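Local atomic coordinates of SnoaL-like domain-containing protein (Catenulispora acidiphila, PDB entry 4H3U), a protein that is of unknown function but has a ketosteroid isomerase-like, SnoaL-like fold and may take part in trimethylamine metabolism. Residues F116-A121 against L140-A145; R77-A80 against N84-V87; E29-W34 against D97-E102; D53-D58 against T64-E69; A35-G40 against N44-L49. All coordinates share one frame; numbering follows the deposited sequence.

Contact 1: residues F116-A121 against L140-A145; sequences FAVPMA and LSSVLA
With CG lodged between its own backbone N and carbonyl carbon (chi1 71°), F116 lays its ring flat against V143, whose CG1 stands opposite the backbone N (chi1 170°), which sets it over the middle of that ring. This is a CH-pi contact: CG1 of V143 lies 3.9 Å from the ring centroid of F116, only 11° off the ring normal. The other branch of the same valine, CG2, meets CD1 of F116 at 3.9 Å and CG1 of V118 at 3.8 Å, so one beta-branched residue fills the angle between two residues that point the same way from strand 116-127. CG1 of V118 also touches S142, whose hydroxyl, in the conformer given, is hydrogen-bonded to Q146 one turn on; a small serine suits this margin, where the helix draws close to the strand. Y105 meets the F116 ring edge-to-face. With an alanine in place of F116, CG1 of V143 would probably lose the flat surface it rests on, and a gap would open between strand and helix. No hydrogen bond links 116-121 to 140-145, so dispersion and shape fit join them here; just beyond, Q146 OE1 takes the N-H of A117.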
# COMPACT_ATOMS: atom_id res chain seq x y z
N PHE A 116 -16.66 -4.25 -5.77
CA PHE A 116 -15.63 -4.40 -4.75
C PHE A 116 -15.48 -3.12 -3.93
O PHE A 116 -15.86 -2.03 -4.38
CB PHE A 116 -14.26 -4.72 -5.42
CG PHE A 116 -13.65 -3.54 -6.16
CD1 PHE A 116 -12.80 -2.65 -5.52
CD2 PHE A 116 -13.96 -3.31 -7.50
CE1 PHE A 116 -12.29 -1.54 -6.21
CE2 PHE A 116 -13.46 -2.22 -8.19
CZ PHE A 116 -12.62 -1.31 -7.52
N ALA A 117 -14.88 -3.27 -2.76
CA ALA A 117 -14.42 -2.12 -1.92
C ALA A 117 -13.23 -2.64 -1.13
O ALA A 117 -13.34 -3.66 -0.46
CB ALA A 117 -15.51 -1.57 -1.04
N VAL A 118 -12.09 -1.93 -1.21
CA VAL A 118 -10.89 -2.36 -0.51
C VAL A 118 -10.23 -1.17 0.18
O VAL A 118 -10.31 -0.03 -0.31
CB VAL A 118 -9.87 -2.99 -1.47
CG1 VAL A 118 -10.39 -4.31 -2.06
CG2 VAL A 118 -9.42 -2.06 -2.60
N PRO A 119 -9.48 -1.42 1.26
CA PRO A 119 -8.66 -0.36 1.83
C PRO A 119 -7.50 -0.01 0.88
O PRO A 119 -6.89 -0.87 0.26
CB PRO A 119 -8.15 -0.96 3.14
CG PRO A 119 -8.19 -2.44 2.92
CD PRO A 119 -9.36 -2.68 2.01
N MSE A 120 -7.12 1.25 0.87
CA MSE A 120 -6.03 1.70 0.05
C MSE A 120 -5.21 2.62 0.89
O MSE A 120 -5.71 3.26 1.82
CB MSE A 120 -6.58 2.39 -1.21
CG MSE A 120 -5.52 2.81 -2.26
SE MSE A 120 -6.34 3.41 -3.97
CE MSE A 120 -7.58 4.56 -2.97
N ALA A 121 -3.91 2.59 0.59
CA ALA A 121 -2.93 3.54 1.19
C ALA A 121 -2.42 4.39 0.05
O ALA A 121 -1.87 3.86 -0.93
CB ALA A 121 -1.80 2.79 1.90
N LEU A 140 -4.89 -6.00 -5.04
CA LEU A 140 -5.50 -6.43 -6.31
C LEU A 140 -6.16 -7.79 -6.10
O LEU A 140 -7.23 -8.05 -6.66
CB LEU A 140 -4.51 -6.44 -7.46
CG LEU A 140 -5.15 -6.78 -8.81
CD1 LEU A 140 -6.20 -5.78 -9.26
CD2 LEU A 140 -4.05 -6.89 -9.88
N SER A 141 -5.59 -8.66 -5.28
CA SER A 141 -6.20 -10.00 -5.06
C SER A 141 -7.58 -9.84 -4.46
O SER A 141 -8.50 -10.55 -4.87
CB SER A 141 -5.27 -10.80 -4.10
OG SER A 141 -4.07 -11.12 -4.76
N SER A 142 -7.71 -8.96 -3.50
CA SER A 142 -8.99 -8.72 -2.86
C SER A 142 -9.98 -8.11 -3.85
O SER A 142 -11.16 -8.47 -3.86
CB SER A 142 -8.85 -7.88 -1.60
OG SER A 142 -10.12 -7.78 -0.93
N VAL A 143 -9.54 -7.15 -4.64
CA VAL A 143 -10.39 -6.56 -5.68
C VAL A 143 -10.98 -7.66 -6.58
O VAL A 143 -12.18 -7.74 -6.82
CB VAL A 143 -9.64 -5.53 -6.57
CG1 VAL A 143 -10.50 -5.13 -7.79
CG2 VAL A 143 -9.28 -4.28 -5.74
N LEU A 144 -10.11 -8.48 -7.11
CA LEU A 144 -10.55 -9.52 -8.05
C LEU A 144 -11.45 -10.55 -7.37
O LEU A 144 -12.46 -10.98 -7.95
CB LEU A 144 -9.37 -10.19 -8.72
CG LEU A 144 -8.48 -9.26 -9.55
CD1 LEU A 144 -7.26 -10.02 -10.10
CD2 LEU A 144 -9.25 -8.52 -10.64
N ALA A 145 -11.08 -11.01 -6.18
CA ALA A 145 -11.90 -11.99 -5.48
C ALA A 145 -13.30 -11.42 -5.17
O ALA A 145 -14.30 -12.11 -5.40
CB ALA A 145 -11.21 -12.45 -4.20

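Contact 2: residues R77-A80 against N84-V87; sequences RTDA and NVHV. With CD (cadmium ion), chain E.
A single water stitches the helix to the strand: it bonds OD1 of D79 at 2.9 Å and accepts from the backbone N of V85 at 3.0 Å, while no direct hydrogen bond joins the two segments. Beside this bridge, V85 turns its CG2 branch toward the helix, where it meets CG2 of T78 at 3.9 Å and OD1 of D79 at 3.8 Å; both side chains cross the valine at about a right angle. Threonine suits its place because its two branches do different work: CG2 faces the valine, whereas OG1 returns to the carbonyl of W74, one turn back in helix 68-81. OD1 of D79 also forms a salt bridge with K75. W38 and Y105 pack on both T78 and V85, closing the apolar part of the corner. Beyond the turn, H86 swings its ring between its backbone N and carbonyl carbon (chi1 61°), and ND1 donates to O of N84 at 2.8 Å, nearly in the ring plane. That bond fixes the ring's rotation and leaves NE2 to bind a cadmium ion at 2.3 Å; three waters are among its other ligands. The chemistry is thus divided: a charged, hydrated carboxylate at the outer side holds the backbone N-H of V85 through the water, and methyl groups seal the inner side, with K75 probably stabilising the carboxylate's negative charge.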
# COMPACT_ATOMS: atom_id res chain seq x y z
N ARG A 77 -9.34 6.54 -17.89
CA ARG A 77 -9.13 5.13 -18.16
C ARG A 77 -9.76 4.26 -17.09
O ARG A 77 -10.34 3.20 -17.37
CB ARG A 77 -7.65 4.84 -18.30
CG ARG A 77 -6.98 5.40 -19.56
CD ARG A 77 -5.44 5.56 -19.41
NE ARG A 77 -4.75 4.32 -19.05
CZ ARG A 77 -3.50 4.26 -18.59
NH1 ARG A 77 -2.81 5.38 -18.35
NH2 ARG A 77 -2.95 3.07 -18.31
N THR A 78 -9.60 4.67 -15.85
CA THR A 78 -10.19 3.94 -14.75
C THR A 78 -11.72 3.93 -14.89
O THR A 78 -12.34 2.87 -14.75
CB THR A 78 -9.73 4.53 -13.40
OG1 THR A 78 -8.30 4.41 -13.25
CG2 THR A 78 -10.34 3.82 -12.27
N ASP A 79 -12.31 5.08 -15.18
CA ASP A 79 -13.77 5.16 -15.37
C ASP A 79 -14.26 4.35 -16.54
O ASP A 79 -15.37 3.83 -16.54
CB ASP A 79 -14.23 6.60 -15.55
CG ASP A 79 -14.18 7.43 -14.27
OD1 ASP A 79 -14.06 6.86 -13.17
OD2 ASP A 79 -14.37 8.66 -14.39
N ALA A 80 -13.48 4.28 -17.60
CA ALA A 80 -13.87 3.47 -18.74
C ALA A 80 -13.93 1.99 -18.37
O ALA A 80 -14.75 1.27 -18.93
CB ALA A 80 -12.87 3.67 -19.87
N ASN A 84 -18.89 3.45 -11.23
CA ASN A 84 -19.13 3.94 -9.86
C ASN A 84 -17.85 4.03 -9.00
O ASN A 84 -17.89 3.75 -7.82
CB ASN A 84 -20.21 3.09 -9.14
CG ASN A 84 -20.70 3.73 -7.88
OD1 ASN A 84 -20.98 4.93 -7.85
ND2 ASN A 84 -20.76 2.95 -6.82
N VAL A 85 -16.73 4.40 -9.60
CA VAL A 85 -15.51 4.56 -8.82
C VAL A 85 -15.77 5.57 -7.70
O VAL A 85 -16.33 6.66 -7.94
CB VAL A 85 -14.35 5.08 -9.68
CG1 VAL A 85 -13.19 5.55 -8.81
CG2 VAL A 85 -13.90 4.01 -10.64
N HIS A 86 -15.44 5.19 -6.48
CA HIS A 86 -15.61 6.08 -5.36
C HIS A 86 -14.53 5.81 -4.34
O HIS A 86 -14.16 4.67 -4.10
CB HIS A 86 -17.04 6.02 -4.77
CG HIS A 86 -17.46 4.70 -4.24
ND1 HIS A 86 -17.75 3.61 -5.04
CD2 HIS A 86 -17.78 4.32 -2.98
CE1 HIS A 86 -18.13 2.60 -4.28
NE2 HIS A 86 -18.18 3.01 -3.03
N VAL A 87 -14.02 6.90 -3.79
CA VAL A 87 -12.94 6.87 -2.82
C VAL A 87 -13.36 7.67 -1.60
O VAL A 87 -13.73 8.81 -1.73
CB VAL A 87 -11.65 7.48 -3.40
CG1 VAL A 87 -10.59 7.61 -2.34
CG2 VAL A 87 -11.15 6.64 -4.57
CD CD E . -18.92 1.95 -1.15
O HOH W 1 -16.38 5.26 -12.49
O HOH W 2 -16.75 1.79 -0.36
O HOH W 3 -18.96 3.84 0.03
O HOH W 4 -21.10 2.17 -1.85

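Contact 3: residues E29-W34 against D97-E102; sequences EIVTAW and DHVTIE. With CD (cadmium ion), chain F.
The indole of W34 receives the CD1 methyl of I101 over one face, 3.8 Å above the plane and displaced toward the rim, while the carbonyl O of V31 from the same helix lies at the indole edge. The approach is a CH-pi contact: I101 CD1 sits 4.0 Å from the centroid of the six-membered ring of W34, 17° off its normal. W34 holds CG anti to its backbone nitrogen (chi1 170°), which turns one face of the indole to I101. V31, one turn earlier, meets I101 tip to tip, its CG2 3.8 Å from I101 CG1. The same CG2 presses closer still on V99 CG1, at 3.5 Å. Valine and isoleucine suit these places because their branched ends interlock without any polar atom to satisfy. A glycine at I101 would probably leave the face of W34 without its methyl and V31 with V99 alone across the contact, opening a gap beneath the helix. W38 meets W34 edge-to-face, and V87 and M120 also pack on its side chain. On the strand's other side T100 hydrogen-bonds to T100 of the second subunit; nearby, NE2 of H98 binds a cadmium ion. The axes of helix segment 29-34 and strand segment 98-102 run at 47° to each other, a helix laid over the concave side of a curved mixed sheet, as in the cone-shaped alpha+beta fold of ketosteroid isomerase relatives.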
# COMPACT_ATOMS: atom_id res chain seq x y z
N GLU A 29 -7.09 19.73 3.09
CA GLU A 29 -7.99 20.00 1.99
C GLU A 29 -7.57 19.24 0.71
O GLU A 29 -8.44 18.87 -0.06
CB GLU A 29 -8.11 21.52 1.79
CG GLU A 29 -8.76 22.19 3.03
CD GLU A 29 -10.22 21.76 3.29
OE1 GLU A 29 -11.05 21.71 2.35
OE2 GLU A 29 -10.57 21.53 4.48
N ILE A 30 -6.26 19.09 0.48
CA ILE A 30 -5.80 18.40 -0.71
C ILE A 30 -6.30 16.95 -0.74
O ILE A 30 -6.58 16.41 -1.82
CB ILE A 30 -4.25 18.47 -0.86
CG1 ILE A 30 -3.80 17.99 -2.23
CG2 ILE A 30 -3.53 17.67 0.20
CD1 ILE A 30 -4.38 18.73 -3.40
N VAL A 31 -6.43 16.34 0.44
CA VAL A 31 -6.96 14.98 0.54
C VAL A 31 -8.44 14.96 0.15
O VAL A 31 -8.89 14.10 -0.60
CB VAL A 31 -6.71 14.40 1.90
CG1 VAL A 31 -7.34 13.04 2.06
CG2 VAL A 31 -5.19 14.31 2.15
N THR A 32 -9.21 15.91 0.70
CA THR A 32 -10.63 15.99 0.36
C THR A 32 -10.79 16.24 -1.15
O THR A 32 -11.67 15.63 -1.77
CB THR A 32 -11.28 17.10 1.21
OG1 THR A 32 -11.04 16.79 2.58
CG2 THR A 32 -12.74 17.25 0.92
N ALA A 33 -9.96 17.09 -1.73
CA ALA A 33 -10.02 17.40 -3.14
C ALA A 33 -9.69 16.17 -4.00
O ALA A 33 -10.32 15.90 -5.01
CB ALA A 33 -9.12 18.55 -3.52
N TRP A 34 -8.68 15.43 -3.58
CA TRP A 34 -8.26 14.20 -4.28
C TRP A 34 -9.39 13.16 -4.27
O TRP A 34 -9.70 12.57 -5.31
CB TRP A 34 -6.97 13.71 -3.62
CG TRP A 34 -6.50 12.34 -4.01
CD1 TRP A 34 -5.59 12.02 -4.99
CD2 TRP A 34 -6.82 11.09 -3.35
NE1 TRP A 34 -5.37 10.66 -5.01
CE2 TRP A 34 -6.07 10.08 -3.99
CE3 TRP A 34 -7.59 10.75 -2.26
CZ2 TRP A 34 -6.11 8.77 -3.58
CZ3 TRP A 34 -7.62 9.44 -1.84
CH2 TRP A 34 -6.89 8.47 -2.50
N ASP A 97 6.06 17.92 3.97
CA ASP A 97 5.55 17.87 2.61
C ASP A 97 4.95 16.51 2.25
O ASP A 97 4.62 16.29 1.10
CB ASP A 97 6.67 18.15 1.63
CG ASP A 97 7.17 19.57 1.70
OD1 ASP A 97 6.35 20.52 1.89
OD2 ASP A 97 8.38 19.72 1.54
N HIS A 98 4.78 15.63 3.22
CA HIS A 98 4.25 14.30 2.96
C HIS A 98 2.90 14.15 3.58
O HIS A 98 2.63 14.64 4.66
CB HIS A 98 5.19 13.27 3.57
CG HIS A 98 6.59 13.36 3.04
ND1 HIS A 98 7.01 12.64 1.94
CD2 HIS A 98 7.62 14.14 3.40
CE1 HIS A 98 8.25 12.96 1.66
NE2 HIS A 98 8.66 13.86 2.54
N VAL A 99 1.97 13.56 2.85
CA VAL A 99 0.63 13.29 3.33
C VAL A 99 0.38 11.78 3.11
O VAL A 99 0.63 11.24 2.04
CB VAL A 99 -0.42 14.13 2.58
CG1 VAL A 99 -1.82 13.79 3.02
CG2 VAL A 99 -0.16 15.62 2.75
N THR A 100 -0.15 11.15 4.15
CA THR A 100 -0.57 9.77 4.08
C THR A 100 -2.08 9.71 4.16
O THR A 100 -2.68 10.34 5.04
CB THR A 100 0.05 8.96 5.21
OG1 THR A 100 1.46 9.06 5.13
CG2 THR A 100 -0.41 7.52 5.18
N ILE A 101 -2.68 8.93 3.25
CA ILE A 101 -4.11 8.76 3.20
C ILE A 101 -4.47 7.30 3.38
O ILE A 101 -3.95 6.45 2.66
CB ILE A 101 -4.67 9.23 1.85
CG1 ILE A 101 -4.27 10.66 1.51
CG2 ILE A 101 -6.19 9.09 1.83
CD1 ILE A 101 -4.56 11.07 0.09
N GLU A 102 -5.35 7.01 4.33
CA GLU A 102 -5.98 5.71 4.45
C GLU A 102 -7.41 5.92 3.89
O GLU A 102 -8.19 6.74 4.41
CB GLU A 102 -6.04 5.22 5.88
CG GLU A 102 -4.67 4.95 6.42
CD GLU A 102 -4.62 4.34 7.81
OE1 GLU A 102 -5.38 3.37 8.06
OE2 GLU A 102 -3.76 4.79 8.62
CD CD F . 10.60 14.92 2.78
O HOH W 5 10.10 16.15 0.86

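Contact 4: residues D53-D58 against T64-E69; sequences DGTYVD and TMTGRE. With CD (cadmium ion), chain C.
Strands 54-58 and 64-66 run antiparallel, their axes 4.7 Å apart: Y56 and M65 form a hydrogen-bonded pair, flanked by the non-hydrogen-bonded pairs T55 with T66 and V57 with T64. Y56 N reaches M65 O at 2.9 Å, and M65 N returns a bond of the same length to Y56 O. A third bond, G67 N to G54 O at 2.8 Å, closes the ladder where the chain leaves the strand. On one face, Y56 and the selenomethionine M65 lie side by side; the M65 chain bends at chi2 and chi3 (72° and 48°). This folds CE of M65 back to 3.9 Å from CD2 of Y56. Both pack on helix 68-81, and the OH of Y56 hydrogen-bonds to D136. The other face carries the smaller T55, T66, V57 and T64, with T55 CG2 3.9 Å from T66 OG1. Glycine suits position 67, since at its backbone angles a CB would clash with the preceding carbonyl O; it is the N-cap residue of the helix that follows. E69, just inside that helix, binds a cadmium ion through OE1. The pattern is a beta hairpin at the border of the sheet, running straight into a helix.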
# COMPACT_ATOMS: atom_id res chain seq x y z
N ASP A 53 5.29 18.37 -13.71
CA ASP A 53 6.08 17.16 -13.75
C ASP A 53 5.70 16.18 -12.66
O ASP A 53 6.46 15.29 -12.29
CB ASP A 53 7.59 17.51 -13.69
CG ASP A 53 7.98 18.31 -12.44
OD1 ASP A 53 9.20 18.51 -12.28
OD2 ASP A 53 7.10 18.74 -11.65
N GLY A 54 4.51 16.33 -12.12
CA GLY A 54 4.03 15.44 -11.09
C GLY A 54 3.86 14.01 -11.59
O GLY A 54 3.54 13.79 -12.74
N THR A 55 4.05 13.06 -10.69
CA THR A 55 3.93 11.65 -11.02
C THR A 55 2.79 10.98 -10.25
O THR A 55 2.46 11.36 -9.13
CB THR A 55 5.25 10.90 -10.74
OG1 THR A 55 5.58 11.01 -9.36
CG2 THR A 55 6.36 11.48 -11.59
N TYR A 56 2.23 9.95 -10.88
CA TYR A 56 1.18 9.16 -10.30
C TYR A 56 1.54 7.69 -10.58
O TYR A 56 1.72 7.30 -11.74
CB TYR A 56 -0.20 9.51 -10.95
CG TYR A 56 -1.40 9.12 -10.12
CD1 TYR A 56 -2.23 10.10 -9.57
CD2 TYR A 56 -1.71 7.78 -9.85
CE1 TYR A 56 -3.26 9.78 -8.75
CE2 TYR A 56 -2.73 7.47 -8.98
CZ TYR A 56 -3.51 8.49 -8.42
OH TYR A 56 -4.49 8.22 -7.49
N VAL A 57 1.63 6.87 -9.54
CA VAL A 57 1.91 5.45 -9.67
C VAL A 57 0.83 4.66 -8.94
O VAL A 57 0.65 4.84 -7.75
CB VAL A 57 3.30 5.09 -9.09
CG1 VAL A 57 3.52 3.59 -9.24
CG2 VAL A 57 4.39 5.88 -9.80
N ASP A 58 0.19 3.73 -9.66
CA ASP A 58 -0.70 2.74 -9.07
C ASP A 58 0.08 1.45 -9.01
O ASP A 58 0.37 0.85 -10.04
CB ASP A 58 -1.99 2.61 -9.87
CG ASP A 58 -2.94 1.61 -9.29
OD1 ASP A 58 -2.49 0.52 -8.85
OD2 ASP A 58 -4.18 1.88 -9.30
N THR A 64 2.01 3.92 -14.45
CA THR A 64 2.81 5.12 -14.20
C THR A 64 2.46 6.27 -15.15
O THR A 64 2.56 6.13 -16.38
CB THR A 64 4.30 4.74 -14.33
OG1 THR A 64 4.59 4.24 -15.64
CG2 THR A 64 4.63 3.66 -13.37
N MSE A 65 2.11 7.43 -14.58
CA MSE A 65 1.71 8.60 -15.38
C MSE A 65 2.49 9.80 -14.89
O MSE A 65 2.81 9.91 -13.72
CB MSE A 65 0.21 8.91 -15.19
CG MSE A 65 -0.74 8.01 -15.95
SE MSE A 65 -0.96 6.16 -15.35
CE MSE A 65 -1.23 6.48 -13.45
N THR A 66 2.86 10.70 -15.82
CA THR A 66 3.56 11.93 -15.50
C THR A 66 2.86 13.10 -16.18
O THR A 66 2.62 13.04 -17.39
CB THR A 66 5.06 11.84 -15.97
OG1 THR A 66 5.65 10.71 -15.32
CG2 THR A 66 5.80 13.08 -15.64
N GLY A 67 2.63 14.15 -15.40
CA GLY A 67 2.01 15.35 -15.91
C GLY A 67 0.50 15.30 -15.89
O GLY A 67 -0.11 14.25 -15.78
N ARG A 68 -0.14 16.48 -15.91
CA ARG A 68 -1.56 16.58 -15.75
C ARG A 68 -2.36 15.89 -16.80
O ARG A 68 -3.43 15.32 -16.48
CB ARG A 68 -1.98 18.06 -15.62
CG ARG A 68 -1.37 18.78 -14.41
CD ARG A 68 -2.10 20.06 -14.07
NE ARG A 68 -1.76 21.13 -14.98
CZ ARG A 68 -0.63 21.80 -14.91
NH1 ARG A 68 0.28 21.48 -14.00
NH2 ARG A 68 -0.42 22.77 -15.79
N GLU A 69 -1.97 15.96 -18.07
CA GLU A 69 -2.72 15.28 -19.11
C GLU A 69 -2.76 13.78 -18.88
O GLU A 69 -3.84 13.16 -18.96
CB GLU A 69 -2.26 15.61 -20.52
CG GLU A 69 -2.50 17.06 -20.94
CD GLU A 69 -2.21 17.23 -22.42
OE1 GLU A 69 -1.10 17.53 -22.78
OE2 GLU A 69 -3.09 16.84 -23.24
CD CD C . -0.99 18.02 -25.00
O HOH W 6 -3.09 19.00 -25.62

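Contact 5: residues A35-G40 against N44-L49; sequences AAAWTG and NALGTL
L46 holds its CG anti to the backbone N (chi1 -178°), which sends its branched end toward the indole of W38. CD2 of L46 comes within 3.7 Å of W38 CZ2. CD1 hangs off-centre above the pyrrole part, 4.2 Å from the centroid of the five-membered ring and 29° off the normal, a CH-pi contact. W38 has an unusual first torsion, chi1 -92°, away from the staggered values, and this brings its ring round beside the leucine. Its NE1 is satisfied by a hydrogen bond to the OH of Y56. A37 makes the close backbone approach: its CB rests 3.6 Å from the carbonyl O of A45 and 4.0 Å from L46 CB. Alanine suits both A37 and A45, as their lone methyls let the two helices come near, with 4.9 Å between the CA atoms of A37 and L46. At the end of the first helix, T39 OG1 donates to A35 O at 2.9 Å, from the face of that carbonyl opposite to T39 N, so one oxygen takes two bonds. Around this helical corner, I71 and K75 of helix 68-81 pack on L46, W74 meets the ring of W38, and V87 of strand 82-95 touches W38 from the sheet, so that short helix 43-47 is wedged between helices 29-39 and 68-81.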
# COMPACT_ATOMS: atom_id res chain seq x y z
N ALA A 35 -10.01 12.97 -3.11
CA ALA A 35 -11.12 12.02 -3.02
C ALA A 35 -12.31 12.45 -3.86
O ALA A 35 -12.94 11.61 -4.53
CB ALA A 35 -11.54 11.78 -1.59
N ALA A 36 -12.61 13.75 -3.86
CA ALA A 36 -13.73 14.26 -4.63
C ALA A 36 -13.44 14.10 -6.14
O ALA A 36 -14.35 13.82 -6.93
CB ALA A 36 -14.01 15.71 -4.28
N ALA A 37 -12.19 14.29 -6.54
CA ALA A 37 -11.80 14.14 -7.94
C ALA A 37 -11.96 12.68 -8.37
O ALA A 37 -12.52 12.36 -9.41
CB ALA A 37 -10.38 14.63 -8.14
N TRP A 38 -11.52 11.75 -7.53
CA TRP A 38 -11.68 10.33 -7.87
C TRP A 38 -13.14 9.88 -7.87
O TRP A 38 -13.51 9.01 -8.66
CB TRP A 38 -10.89 9.46 -6.87
CG TRP A 38 -9.51 9.18 -7.33
CD1 TRP A 38 -8.32 9.57 -6.78
CD2 TRP A 38 -9.18 8.42 -8.50
NE1 TRP A 38 -7.27 9.11 -7.54
CE2 TRP A 38 -7.77 8.40 -8.60
CE3 TRP A 38 -9.93 7.79 -9.50
CZ2 TRP A 38 -7.12 7.79 -9.67
CZ3 TRP A 38 -9.27 7.15 -10.53
CH2 TRP A 38 -7.90 7.16 -10.61
N THR A 39 -13.97 10.47 -7.00
CA THR A 39 -15.37 10.07 -6.86
C THR A 39 -16.27 10.71 -7.91
O THR A 39 -17.31 10.16 -8.25
CB THR A 39 -15.82 10.36 -5.44
OG1 THR A 39 -14.99 9.61 -4.54
CG2 THR A 39 -17.30 10.05 -5.22
N GLY A 40 -15.86 11.84 -8.45
CA GLY A 40 -16.60 12.56 -9.47
C GLY A 40 -16.43 11.98 -10.85
O GLY A 40 -15.88 10.89 -11.02
N ASN A 44 -10.29 16.08 -15.38
CA ASN A 44 -9.46 17.25 -15.12
C ASN A 44 -9.46 17.69 -13.67
O ASN A 44 -8.55 18.39 -13.25
CB ASN A 44 -9.86 18.42 -16.00
CG ASN A 44 -9.49 18.25 -17.45
OD1 ASN A 44 -10.32 18.55 -18.34
ND2 ASN A 44 -8.28 17.88 -17.72
N ALA A 45 -10.47 17.31 -12.89
CA ALA A 45 -10.46 17.63 -11.48
C ALA A 45 -9.34 16.88 -10.77
O ALA A 45 -8.83 17.39 -9.76
CB ALA A 45 -11.83 17.33 -10.85
N LEU A 46 -8.91 15.72 -11.28
CA LEU A 46 -7.78 15.01 -10.68
C LEU A 46 -6.47 15.63 -11.18
O LEU A 46 -5.60 16.02 -10.40
CB LEU A 46 -7.81 13.52 -11.00
CG LEU A 46 -6.67 12.72 -10.35
CD1 LEU A 46 -6.80 12.69 -8.85
CD2 LEU A 46 -6.62 11.30 -10.89
N GLY A 47 -6.31 15.74 -12.51
CA GLY A 47 -5.08 16.26 -13.04
C GLY A 47 -4.69 17.65 -12.57
O GLY A 47 -3.48 17.92 -12.32
N THR A 48 -5.64 18.54 -12.42
CA THR A 48 -5.33 19.91 -12.04
C THR A 48 -4.65 20.03 -10.68
O THR A 48 -4.02 21.05 -10.39
CB THR A 48 -6.60 20.80 -12.11
OG1 THR A 48 -6.19 22.15 -12.20
CG2 THR A 48 -7.52 20.58 -10.94
N LEU A 49 -4.76 19.02 -9.83
CA LEU A 49 -4.11 19.03 -8.53
C LEU A 49 -2.60 18.84 -8.58
O LEU A 49 -1.94 19.06 -7.58
CB LEU A 49 -4.69 17.91 -7.66
CG LEU A 49 -6.20 17.96 -7.42
CD1 LEU A 49 -6.66 16.75 -6.65
CD2 LEU A 49 -6.60 19.27 -6.74

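In the fold
Along the chain contact 3 closes a long loop within which contacts 5, 4 and 2 follow in that order; contact 1 comes last. Contacts 3 and 5 share helix 29-39, their centres about 12 Å apart, and contacts 2 and 4 share helix 68-81 at about 17 Å. Contacts 1, 2, 3 and 4 all reach the same mixed sheet, and contacts 1 and 4 lie on opposite sides of the chain's centre, about 22 Å apart. Contacts 2, 3, 4 and 5 touch one another through W34, W38 and their neighbours. Helices 29-39, 43-47 and 68-81 thus close over one side of the curved sheet around a shared aromatic core, while contacts 1 and 3 also touch the second subunit.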